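Local coordinates for protein 4-alpha-glucanotransferase (Streptococcus agalactiae, PDB 6M6T) that is an amylomaltase, or disproportionating enzyme, a 4-alpha-glucanotransferase of the TIM-barrel clan, at residues Leu433-Thr439 against Ile490-Arg496. Coordinates in Å, arbitrary orientation, origin at the centre of the assembly. Numbering follows the deposited sequence.
Sequences LRTLYAT and ITTIYNR
In this TIM-barrel-clan enzyme, helix 428-438, which leads into strand 443-447 of the eight-stranded parallel sheet, packs beside the last helix, 481-493; CA atoms lie 6.3 Å apart at Arg-434/Ile-490 and 5.8 Å at Ala-438/Tyr-494, one turn on in both segments. Tyr-494 leaves helical phi/psi, and Asn-495 (63/59) is the C-prime residue of a Schellman motif: Arg-496 N bonds to Thr-491 O (3.0 Å), Asn-495 N to Thr-492 O (3.2 Å). Ile-490 (chi1 p, chi2 t) sets its CD1 4.1 Å from the Tyr-437 ring centroid, 13° off the normal: a CH-pi contact over the face. Tyr-437 (chi1 m) has Thr-491 OG1, hydrogen-bonded to Leu-487 O one turn back, 3.6 Å from CE2 at the ring edge; the tyrosine hydroxyl bonds to Thr-446. Tyr-494 (chi1 m) lies against the helix backbone, CB 3.4 Å from Tyr-437 O and ring centroid 4.0 Å from Ala-438 CB in an off-centre CH-pi contact. Arg-434 forms a salt bridge with Glu-489, Ile-490 CG2 lying over one guanidinium face. Arg-496 (chi1 m, chi2 -148° between wells, chi3 t) returns to the other helix: its NH1 donates to Tyr-437 O (2.8 Å, 154°) and, weakly, to Thr-439 O (2.7 Å, 117°), its NE weakly to Tyr-437 O (3.3 Å). Helical C=O groups point toward this C-terminal region, favouring the buried positive charge, which ties the tail to helix 428-438 beside the apolar packing.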
# COMPACT_ATOMS: atom_id res chain seq x y z
N LEU A 433 -18.28 -10.76 10.53
CA LEU A 433 -17.21 -10.29 11.40
C LEU A 433 -17.23 -10.99 12.75
O LEU A 433 -16.16 -11.23 13.35
CB LEU A 433 -17.34 -8.78 11.56
CG LEU A 433 -16.79 -7.98 10.39
CD1 LEU A 433 -17.35 -6.58 10.42
CD2 LEU A 433 -15.29 -7.95 10.50
N ARG A 434 -18.42 -11.36 13.26
CA ARG A 434 -18.46 -12.21 14.45
C ARG A 434 -17.69 -13.50 14.19
O ARG A 434 -16.79 -13.88 14.97
CB ARG A 434 -19.91 -12.50 14.86
CG ARG A 434 -20.58 -11.35 15.59
CD ARG A 434 -21.24 -11.81 16.89
NE ARG A 434 -21.46 -10.71 17.83
CZ ARG A 434 -22.33 -9.73 17.61
NH1 ARG A 434 -23.07 -9.74 16.52
NH2 ARG A 434 -22.47 -8.76 18.50
N THR A 435 -17.98 -14.16 13.06
CA THR A 435 -17.28 -15.41 12.77
C THR A 435 -15.77 -15.18 12.62
O THR A 435 -14.97 -15.88 13.24
CB THR A 435 -17.84 -16.09 11.53
OG1 THR A 435 -19.26 -16.19 11.65
CG2 THR A 435 -17.28 -17.48 11.44
N LEU A 436 -15.37 -14.21 11.78
CA LEU A 436 -13.95 -13.89 11.61
C LEU A 436 -13.24 -13.74 12.94
O LEU A 436 -12.12 -14.23 13.12
CB LEU A 436 -13.80 -12.59 10.80
CG LEU A 436 -12.41 -11.94 10.69
CD1 LEU A 436 -11.40 -12.85 10.07
CD2 LEU A 436 -12.48 -10.69 9.88
N TYR A 437 -13.84 -13.02 13.89
CA TYR A 437 -13.16 -12.81 15.15
C TYR A 437 -13.17 -14.06 16.01
O TYR A 437 -12.33 -14.19 16.90
CB TYR A 437 -13.78 -11.63 15.89
CG TYR A 437 -13.18 -10.32 15.48
CD1 TYR A 437 -12.91 -10.06 14.14
CD2 TYR A 437 -12.85 -9.35 16.41
CE1 TYR A 437 -12.35 -8.88 13.75
CE2 TYR A 437 -12.28 -8.15 16.02
CZ TYR A 437 -12.03 -7.93 14.68
OH TYR A 437 -11.45 -6.76 14.28
N ALA A 438 -14.09 -14.99 15.74
CA ALA A 438 -14.09 -16.24 16.48
C ALA A 438 -13.01 -17.23 16.04
O ALA A 438 -12.83 -18.24 16.72
CB ALA A 438 -15.46 -16.91 16.37
N THR A 439 -12.29 -16.96 14.94
CA THR A 439 -11.32 -17.92 14.42
C THR A 439 -10.06 -17.98 15.28
O THR A 439 -9.75 -17.07 16.05
CB THR A 439 -10.93 -17.57 12.97
OG1 THR A 439 -9.92 -16.56 12.96
CG2 THR A 439 -12.14 -17.09 12.18
N ILE A 490 -17.06 -7.26 19.72
CA ILE A 490 -16.45 -8.45 19.14
C ILE A 490 -15.00 -8.57 19.57
O ILE A 490 -14.46 -9.68 19.66
CB ILE A 490 -16.59 -8.48 17.60
CG1 ILE A 490 -15.73 -7.41 16.94
CG2 ILE A 490 -18.06 -8.39 17.19
CD1 ILE A 490 -16.13 -7.16 15.55
N THR A 491 -14.35 -7.45 19.89
CA THR A 491 -12.96 -7.57 20.33
C THR A 491 -12.87 -8.12 21.75
O THR A 491 -11.93 -8.87 22.07
CB THR A 491 -12.26 -6.21 20.19
OG1 THR A 491 -12.29 -5.81 18.81
CG2 THR A 491 -10.82 -6.31 20.63
N THR A 492 -13.85 -7.82 22.61
CA THR A 492 -13.85 -8.34 23.99
C THR A 492 -14.37 -9.78 24.06
O THR A 492 -13.77 -10.63 24.73
CB THR A 492 -14.69 -7.44 24.90
OG1 THR A 492 -14.56 -6.07 24.49
CG2 THR A 492 -14.22 -7.55 26.34
N ILE A 493 -15.49 -10.07 23.40
CA ILE A 493 -16.09 -11.40 23.46
C ILE A 493 -15.11 -12.47 23.01
O ILE A 493 -15.05 -13.55 23.59
CB ILE A 493 -17.38 -11.42 22.61
CG1 ILE A 493 -18.45 -10.53 23.26
CG2 ILE A 493 -17.88 -12.84 22.41
CD1 ILE A 493 -19.16 -11.17 24.43
N TYR A 494 -14.34 -12.21 21.96
CA TYR A 494 -13.49 -13.25 21.40
C TYR A 494 -12.04 -13.12 21.82
O TYR A 494 -11.17 -13.75 21.21
CB TYR A 494 -13.60 -13.27 19.90
CG TYR A 494 -14.97 -13.68 19.48
CD1 TYR A 494 -15.42 -14.97 19.69
CD2 TYR A 494 -15.84 -12.77 18.88
CE1 TYR A 494 -16.68 -15.37 19.32
CE2 TYR A 494 -17.11 -13.16 18.50
CZ TYR A 494 -17.53 -14.46 18.72
OH TYR A 494 -18.79 -14.87 18.34
N ASN A 495 -11.78 -12.33 22.86
CA ASN A 495 -10.49 -12.25 23.55
C ASN A 495 -9.34 -11.76 22.67
O ASN A 495 -8.33 -12.45 22.54
CB ASN A 495 -10.18 -13.61 24.16
CG ASN A 495 -9.17 -13.54 25.28
OD1 ASN A 495 -8.91 -12.47 25.81
ND2 ASN A 495 -8.58 -14.68 25.64
N ARG A 496 -9.46 -10.57 22.11
CA ARG A 496 -8.40 -9.99 21.25
C ARG A 496 -8.18 -8.51 21.60
O ARG A 496 -7.93 -7.76 20.70
CB ARG A 496 -8.87 -10.03 19.81
CG ARG A 496 -9.13 -11.42 19.27
CD ARG A 496 -8.81 -11.45 17.80
NE ARG A 496 -9.52 -12.49 17.13
CZ ARG A 496 -8.95 -13.47 16.49
NH1 ARG A 496 -9.69 -14.38 15.93
NH2 ARG A 496 -7.65 -13.54 16.41